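PDB 6VOQ: aldolase from Klebsiella pneumoniae, which belongs to the class II aldolase and adducin family, whose members share an alpha-beta-alpha fold, and carries a zinc ion held by histidine and glutamate side chains. Local coordinates for residues A[79-84]-A[145-150]; A[132-137]-A[158-163]. All coordinates share one frame; numbering follows the deposited sequence.

In the fold
Of the segments involved, helix 76-83 is the earliest in the chain and supplies residues 79-84; strand 91-94 follows, and later the short strand 131-132, outermost within this chain, which leads into residues 132-137. Helix 140-149 carries residues 145-150 back beside the first helix, so contact 1 closes a loop of 60 residues. Residues 158-163 then return to strand 131-132 and close contact 2 over 20 residues. The two closures cross, since their segments alternate in sequence. Contact 1 joins two helices on the sheet, and contact 2 joins strand 131-132 to the zinc-bearing turn. They meet at Val132, whose CG1 lies 3.7 Å from Ala145 CB and whose CG2 lies 3.7 Å from Leu149 CD1.

Contact 1. Residues A[79-84]-A[145-150]; sequences HRAVYL and ALAGLA
Leu146 and Val82 meet where two neighbouring helices, 76-83 and 140-149, pack side by side against the central sheet of the class II aldolase fold. The local axes run nearly parallel, at 22°, and approach to 7.8 Å, a close spacing that goes with the small residues at the interface. Leu146 presents its CB to Val82 CG2 at 4.1 Å, and the two side chains pass obliquely. Both Leu146 and Val82 also reach Phe156 on strand 155-158, which places this part of the interface over the sheet. Ala147 comes next, opposite Ala81 in the register, with the CA atoms of this pair 4.8 Å apart. The methyls touch directly, Ala81 CB to Ala147 CB at 4.1 Å, and Ala81 O comes to 3.8 Å from Ala147 CA, so backbone as well as side chain takes part. That carbonyl oxygen also accepts a hydrogen bond from His85 ND1, and the His85 side chain touches Ala147. One turn on from Leu146 comes Ala150, whose N bonds to Leu146 O and whose CB points toward the partner helix. The CA atoms of Ala150 and Val82 are 5.2 Å apart, and the Ala150 methyl lies against Val82 CA and O. Val82 CG1 is anti to the backbone N (chi1 177°), which sends one branch to each end of the contact: CG2 to Leu146, and CG1 to Ala150 CB at 4.0 Å.

Contact 2. Residues A[132-137]-A[158-163]; sequences VPYYRP and LANHGP. With ZN (zinc ion), chain B.
This is a contact at the outermost strand of the sheet within this chain, in which a single parallel beta bridge between Val132 and Leu158 passes into a loop-to-turn contact beside the zinc site of the class II aldolase fold. Strand 131-132 lies next to strand 155-158. One hydrogen bond joins the segments directly: Ala159 N donates to Val132 O at 2.8 Å, with an N-H...O angle of 163°. On the sheet face that carries both side chains, Leu158 CD2 reaches Val132 CB at 3.7 Å, and the two residues lie alongside each other, pointing the same way. A water donates to both Pro133 O and Ala159 O and bridges the two backbones one residue past the beta bridge.

Tyr134 then turns toward the second segment. Its CG is anti to the backbone N (chi1 168°), which leaves the ring crossing the Asn160 amide with their planes 84° apart. Asn160 CB lies 3.6 Å from Tyr134 CD1, while Ala159 O sits at the ring edge, in its plane. Asn160 OD1 comes within 3.3 Å of Tyr134 CB; its ND2 donates to the backbone O atoms of Arg196 and Phe118 of the second subunit, and the turn thereby joins the subunit interface.

His161 and Gly162 both face Leu158, a classic beta bulge closed by Leu158 N to Gly162 O at 3.0 Å and Gly162 N to Leu158 O at 3.1 Å. His161, one of the two bulge residues, is a ligand of the zinc ion together with Glu75, His94 and His96. His161 NE2 binds the zinc ion at 2.1 Å.

Contact 1. Residues A[79-84]-A[145-150]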
ATOM      1  N   HIS A  79     -11.521  26.512  -1.349  1.00 35.27           N
ATOM      2  CA  HIS A  79     -11.965  26.056  -2.661  1.00 26.10           C
ATOM      3  C   HIS A  79     -12.559  27.212  -3.454  1.00 30.28           C
ATOM      4  O   HIS A  79     -12.194  27.440  -4.612  1.00 35.34           O
ATOM      5  CB  HIS A  79     -13.010  24.959  -2.510  1.00 38.40           C
ATOM      6  CG  HIS A  79     -12.451  23.620  -2.170  1.00 34.15           C
ATOM      7  ND1 HIS A  79     -12.697  22.500  -2.935  1.00 31.63           N
ATOM      8  CD2 HIS A  79     -11.685  23.211  -1.132  1.00 31.26           C
ATOM      9  CE1 HIS A  79     -12.096  21.459  -2.388  1.00 32.65           C
ATOM     10  NE2 HIS A  79     -11.474  21.865  -1.295  1.00 36.27           N
ATOM     11  N   ARG A  80     -13.498  27.942  -2.841  1.00 30.12           N
ATOM     12  CA  ARG A  80     -14.182  29.034  -3.526  1.00 34.70           C
ATOM     13  C   ARG A  80     -13.210  30.094  -4.006  1.00 33.37           C
ATOM     14  O   ARG A  80     -13.367  30.615  -5.114  1.00 38.17           O
ATOM     15  CB  ARG A  80     -15.224  29.668  -2.602  1.00 36.90           C
ATOM     16  CG  ARG A  80     -16.309  28.699  -2.164  1.00 45.16           C
ATOM     17  CD  ARG A  80     -17.452  29.403  -1.465  1.00 45.49           C
ATOM     18  NE  ARG A  80     -17.168  29.649  -0.059  1.00 45.25           N
ATOM     19  CZ  ARG A  80     -16.947  30.851   0.462  1.00 46.35           C
ATOM     20  NH1 ARG A  80     -16.973  31.934  -0.307  1.00 43.88           N
ATOM     21  NH2 ARG A  80     -16.708  30.968   1.761  1.00 48.70           N
ATOM     22  N   ALA A  81     -12.204  30.426  -3.190  1.00 33.59           N
ATOM     23  CA  ALA A  81     -11.209  31.411  -3.597  1.00 39.16           C
ATOM     24  C   ALA A  81     -10.590  31.058  -4.942  1.00 35.76           C
ATOM     25  O   ALA A  81     -10.386  31.943  -5.780  1.00 39.74           O
ATOM     26  CB  ALA A  81     -10.125  31.541  -2.527  1.00 28.86           C
ATOM     27  N   VAL A  82     -10.327  29.773  -5.185  1.00 27.65           N
ATOM     28  CA  VAL A  82      -9.769  29.357  -6.470  1.00 32.22           C
ATOM     29  C   VAL A  82     -10.775  29.584  -7.595  1.00 31.73           C
ATOM     30  O   VAL A  82     -10.448  30.177  -8.628  1.00 30.17           O
ATOM     31  CB  VAL A  82      -9.319  27.888  -6.410  1.00 26.31           C
ATOM     32  CG1 VAL A  82      -8.795  27.443  -7.778  1.00 26.13           C
ATOM     33  CG2 VAL A  82      -8.280  27.701  -5.326  1.00 25.36           C
ATOM     34  N   TYR A  83     -12.003  29.090  -7.420  1.00 31.37           N
ATOM     35  CA  TYR A  83     -13.025  29.254  -8.451  1.00 37.29           C
ATOM     36  C   TYR A  83     -13.218  30.717  -8.814  1.00 36.26           C
ATOM     37  O   TYR A  83     -13.386  31.048  -9.989  1.00 36.30           O
ATOM     38  CB  TYR A  83     -14.359  28.670  -7.989  1.00 39.19           C
ATOM     39  CG  TYR A  83     -14.392  27.167  -7.900  1.00 36.70           C
ATOM     40  CD1 TYR A  83     -14.447  26.391  -9.046  1.00 31.39           C
ATOM     41  CD2 TYR A  83     -14.387  26.523  -6.664  1.00 28.18           C
ATOM     42  CE1 TYR A  83     -14.489  25.011  -8.963  1.00 31.71           C
ATOM     43  CE2 TYR A  83     -14.410  25.148  -6.573  1.00 27.50           C
ATOM     44  CZ  TYR A  83     -14.470  24.397  -7.724  1.00 27.57           C
ATOM     45  OH  TYR A  83     -14.510  23.025  -7.652  1.00 30.56           O
ATOM     46  N   LEU A  84     -13.209  31.606  -7.816  1.00 34.58           N
ATOM     47  CA  LEU A  84     -13.487  33.019  -8.034  1.00 32.84           C
ATOM     48  C   LEU A  84     -12.378  33.739  -8.788  1.00 37.11           C
ATOM     49  O   LEU A  84     -12.569  34.902  -9.160  1.00 42.59           O
ATOM     50  CB  LEU A  84     -13.737  33.714  -6.695  1.00 43.81           C
ATOM     51  CG  LEU A  84     -15.057  33.403  -6.002  1.00 40.29           C
ATOM     52  CD1 LEU A  84     -14.965  33.807  -4.545  1.00 34.97           C
ATOM     53  CD2 LEU A  84     -16.209  34.134  -6.690  1.00 35.27           C
ATOM     54  N   ALA A 145      -4.207  33.788  -0.204  1.00 34.05           N
ATOM     55  CA  ALA A 145      -3.075  33.345  -1.009  1.00 31.83           C
ATOM     56  C   ALA A 145      -3.542  32.583  -2.243  1.00 29.60           C
ATOM     57  O   ALA A 145      -3.057  32.827  -3.354  1.00 35.60           O
ATOM     58  CB  ALA A 145      -2.142  32.486  -0.153  1.00 26.33           C
ATOM     59  N   LEU A 146      -4.512  31.679  -2.068  1.00 28.78           N
ATOM     60  CA  LEU A 146      -5.028  30.897  -3.184  1.00 27.62           C
ATOM     61  C   LEU A 146      -5.708  31.777  -4.229  1.00 35.00           C
ATOM     62  O   LEU A 146      -5.514  31.578  -5.435  1.00 32.76           O
ATOM     63  CB  LEU A 146      -5.985  29.832  -2.662  1.00 29.04           C
ATOM     64  CG  LEU A 146      -5.258  28.683  -1.957  1.00 31.38           C
ATOM     65  CD1 LEU A 146      -6.233  27.564  -1.601  1.00 32.90           C
ATOM     66  CD2 LEU A 146      -4.159  28.164  -2.845  1.00 25.90           C
ATOM     67  N   ALA A 147      -6.502  32.759  -3.797  1.00 34.66           N
ATOM     68  CA  ALA A 147      -7.130  33.650  -4.766  1.00 36.42           C
ATOM     69  C   ALA A 147      -6.087  34.362  -5.623  1.00 37.67           C
ATOM     70  O   ALA A 147      -6.282  34.538  -6.830  1.00 37.71           O
ATOM     71  CB  ALA A 147      -8.022  34.664  -4.054  1.00 29.28           C
ATOM     72  N   GLY A 148      -4.968  34.773  -5.019  1.00 37.66           N
ATOM     73  CA  GLY A 148      -3.942  35.461  -5.780  1.00 30.14           C
ATOM     74  C   GLY A 148      -3.157  34.555  -6.702  1.00 33.03           C
ATOM     75  O   GLY A 148      -2.667  35.004  -7.743  1.00 36.36           O
ATOM     76  N   LEU A 149      -3.021  33.278  -6.343  1.00 27.83           N
ATOM     77  CA  LEU A 149      -2.288  32.323  -7.161  1.00 29.93           C
ATOM     78  C   LEU A 149      -3.157  31.682  -8.231  1.00 31.04           C
ATOM     79  O   LEU A 149      -2.648  31.307  -9.291  1.00 36.99           O
ATOM     80  CB  LEU A 149      -1.686  31.229  -6.272  1.00 28.17           C
ATOM     81  CG  LEU A 149      -0.602  31.683  -5.292  1.00 32.20           C
ATOM     82  CD1 LEU A 149      -0.368  30.610  -4.246  1.00 30.06           C
ATOM     83  CD2 LEU A 149       0.706  32.048  -6.000  1.00 27.71           C
ATOM     84  N   ALA A 150      -4.459  31.574  -7.981  1.00 28.52           N
ATOM     85  CA  ALA A 150      -5.341  30.826  -8.873  1.00 33.12           C
ATOM     86  C   ALA A 150      -5.301  31.249 -10.342  1.00 32.46           C
ATOM     87  O   ALA A 150      -5.487  30.373 -11.203  1.00 31.81           O
ATOM     88  CB  ALA A 150      -6.777  30.901  -8.341  1.00 33.80           C
TER

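Contact 2. Residues A[132-137]-A[158-163]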
ATOM      1  N   VAL A 132       1.974  27.803  -0.525  1.00 32.77           N
ATOM      2  CA  VAL A 132       1.324  28.765   0.353  1.00 31.81           C
ATOM      3  C   VAL A 132       1.940  28.581   1.730  1.00 32.13           C
ATOM      4  O   VAL A 132       2.084  27.435   2.180  1.00 31.28           O
ATOM      5  CB  VAL A 132      -0.198  28.568   0.385  1.00 30.04           C
ATOM      6  CG1 VAL A 132      -0.808  29.454   1.461  1.00 32.46           C
ATOM      7  CG2 VAL A 132      -0.797  28.843  -0.993  1.00 30.26           C
ATOM      8  N   PRO A 133       2.348  29.653   2.408  1.00 27.14           N
ATOM      9  CA  PRO A 133       2.875  29.509   3.767  1.00 25.91           C
ATOM     10  C   PRO A 133       1.876  28.823   4.685  1.00 28.36           C
ATOM     11  O   PRO A 133       0.670  28.774   4.421  1.00 30.39           O
ATOM     12  CB  PRO A 133       3.142  30.954   4.202  1.00 27.91           C
ATOM     13  CG  PRO A 133       3.337  31.699   2.931  1.00 28.04           C
ATOM     14  CD  PRO A 133       2.431  31.042   1.929  1.00 32.51           C
ATOM     15  N   TYR A 134       2.405  28.246   5.761  1.00 33.50           N
ATOM     16  CA  TYR A 134       1.540  27.628   6.751  1.00 30.19           C
ATOM     17  C   TYR A 134       0.804  28.702   7.536  1.00 34.81           C
ATOM     18  O   TYR A 134       1.395  29.705   7.952  1.00 33.50           O
ATOM     19  CB  TYR A 134       2.319  26.750   7.726  1.00 32.57           C
ATOM     20  CG  TYR A 134       1.441  26.376   8.894  1.00 34.14           C
ATOM     21  CD1 TYR A 134       0.464  25.397   8.756  1.00 37.72           C
ATOM     22  CD2 TYR A 134       1.522  27.055  10.107  1.00 29.14           C
ATOM     23  CE1 TYR A 134      -0.383  25.072   9.800  1.00 26.22           C
ATOM     24  CE2 TYR A 134       0.671  26.744  11.159  1.00 30.25           C
ATOM     25  CZ  TYR A 134      -0.275  25.738  10.998  1.00 35.07           C
ATOM     26  OH  TYR A 134      -1.126  25.405  12.027  1.00 30.77           O
ATOM     27  N   TYR A 135      -0.488  28.471   7.747  1.00 31.83           N
ATOM     28  CA  TYR A 135      -1.321  29.292   8.610  1.00 33.38           C
ATOM     29  C   TYR A 135      -2.266  28.377   9.367  1.00 31.60           C
ATOM     30  O   TYR A 135      -2.664  27.324   8.865  1.00 33.39           O
ATOM     31  CB  TYR A 135      -2.150  30.317   7.822  1.00 36.21           C
ATOM     32  CG  TYR A 135      -1.346  31.314   7.026  1.00 37.54           C
ATOM     33  CD1 TYR A 135      -0.598  32.295   7.663  1.00 32.98           C
ATOM     34  CD2 TYR A 135      -1.362  31.294   5.630  1.00 38.66           C
ATOM     35  CE1 TYR A 135       0.130  33.224   6.934  1.00 46.58           C
ATOM     36  CE2 TYR A 135      -0.637  32.218   4.891  1.00 43.52           C
ATOM     37  CZ  TYR A 135       0.108  33.180   5.549  1.00 48.63           C
ATOM     38  OH  TYR A 135       0.828  34.106   4.830  1.00 47.02           O
ATOM     39  N   ARG A 136      -2.639  28.805  10.565  1.00 38.76           N
ATOM     40  CA  ARG A 136      -3.620  28.081  11.361  1.00 42.86           C
ATOM     41  C   ARG A 136      -4.815  27.691  10.493  1.00 42.72           C
ATOM     42  O   ARG A 136      -5.287  28.505   9.688  1.00 43.95           O
ATOM     43  CB  ARG A 136      -4.083  28.951  12.536  1.00 41.75           C
ATOM     44  CG  ARG A 136      -4.773  28.189  13.635  1.00 42.44           C
ATOM     45  CD  ARG A 136      -5.976  28.946  14.120  1.00 55.10           C
ATOM     46  NE  ARG A 136      -6.326  28.611  15.497  1.00 67.22           N
ATOM     47  CZ  ARG A 136      -6.992  27.517  15.849  1.00 71.79           C
ATOM     48  NH1 ARG A 136      -7.379  26.640  14.928  1.00 60.75           N
ATOM     49  NH2 ARG A 136      -7.274  27.299  17.127  1.00 82.05           N
ATOM     50  N   PRO A 137      -5.296  26.455  10.583  1.00 44.21           N
ATOM     51  CA  PRO A 137      -6.485  26.067   9.814  1.00 43.39           C
ATOM     52  C   PRO A 137      -7.653  27.007  10.078  1.00 45.57           C
ATOM     53  O   PRO A 137      -7.960  27.347  11.228  1.00 44.17           O
ATOM     54  CB  PRO A 137      -6.770  24.647  10.307  1.00 39.56           C
ATOM     55  CG  PRO A 137      -5.415  24.130  10.700  1.00 32.81           C
ATOM     56  CD  PRO A 137      -4.686  25.310  11.277  1.00 38.04           C
ATOM     57  N   LEU A 158      -0.166  23.772   0.077  1.00 20.90           N
ATOM     58  CA  LEU A 158      -0.285  24.448   1.363  1.00 27.38           C
ATOM     59  C   LEU A 158       0.763  23.881   2.311  1.00 27.85           C
ATOM     60  O   LEU A 158       0.725  22.692   2.643  1.00 33.59           O
ATOM     61  CB  LEU A 158      -1.681  24.259   1.950  1.00 29.09           C
ATOM     62  CG  LEU A 158      -2.890  24.583   1.084  1.00 27.93           C
ATOM     63  CD1 LEU A 158      -4.136  24.415   1.931  1.00 30.32           C
ATOM     64  CD2 LEU A 158      -2.815  25.987   0.536  1.00 24.79           C
ATOM     65  N   ALA A 159       1.711  24.719   2.717  1.00 32.37           N
ATOM     66  CA  ALA A 159       2.797  24.259   3.570  1.00 32.06           C
ATOM     67  C   ALA A 159       2.242  23.647   4.850  1.00 22.90           C
ATOM     68  O   ALA A 159       1.227  24.103   5.379  1.00 24.65           O
ATOM     69  CB  ALA A 159       3.733  25.422   3.890  1.00 23.44           C
ATOM     70  N   ASN A 160       2.904  22.592   5.332  1.00 23.00           N
ATOM     71  CA  ASN A 160       2.500  21.889   6.553  1.00 28.95           C
ATOM     72  C   ASN A 160       1.034  21.470   6.502  1.00 27.75           C
ATOM     73  O   ASN A 160       0.304  21.564   7.490  1.00 26.93           O
ATOM     74  CB  ASN A 160       2.753  22.736   7.798  1.00 24.15           C
ATOM     75  CG  ASN A 160       4.181  23.160   7.932  1.00 31.12           C
ATOM     76  OD1 ASN A 160       4.555  24.271   7.541  1.00 34.70           O
ATOM     77  ND2 ASN A 160       5.001  22.285   8.491  1.00 25.29           N
ATOM     78  N   HIS A 161       0.593  21.003   5.342  1.00 22.74           N
ATOM     79  CA  HIS A 161      -0.826  20.759   5.165  1.00 22.75           C
ATOM     80  C   HIS A 161      -1.085  19.736   4.072  1.00 26.49           C
ATOM     81  O   HIS A 161      -1.367  18.570   4.369  1.00 24.18           O
ATOM     82  CB  HIS A 161      -1.534  22.069   4.851  1.00 22.37           C
ATOM     83  CG  HIS A 161      -3.025  21.972   4.891  1.00 32.07           C
ATOM     84  ND1 HIS A 161      -3.837  23.078   4.999  1.00 35.01           N
ATOM     85  CD2 HIS A 161      -3.851  20.902   4.843  1.00 28.56           C
ATOM     86  CE1 HIS A 161      -5.100  22.694   5.012  1.00 32.23           C
ATOM     87  NE2 HIS A 161      -5.134  21.377   4.920  1.00 38.68           N
ATOM     88  N   GLY A 162      -1.009  20.163   2.806  1.00 24.19           N
ATOM     89  CA  GLY A 162      -1.259  19.282   1.689  1.00 28.65           C
ATOM     90  C   GLY A 162      -1.644  19.994   0.401  1.00 30.41           C
ATOM     91  O   GLY A 162      -1.722  21.229   0.341  1.00 27.16           O
ATOM     92  N   PRO A 163      -1.898  19.213  -0.655  1.00 26.68           N
ATOM     93  CA  PRO A 163      -2.169  19.793  -1.973  1.00 27.95           C
ATOM     94  C   PRO A 163      -3.612  20.235  -2.172  1.00 30.01           C
ATOM     95  O   PRO A 163      -4.554  19.705  -1.577  1.00 32.46           O
ATOM     96  CB  PRO A 163      -1.843  18.636  -2.921  1.00 24.04           C
ATOM     97  CG  PRO A 163      -2.193  17.450  -2.138  1.00 23.11           C
ATOM     98  CD  PRO A 163      -1.748  17.751  -0.743  1.00 22.84           C
TER
HETATM   99 ZN    ZN B 301      -6.816  20.068   4.659  1.00 44.91          ZN
HETATM  100  O   HOH W   1      -0.691  26.161   4.741  1.00 22.44           O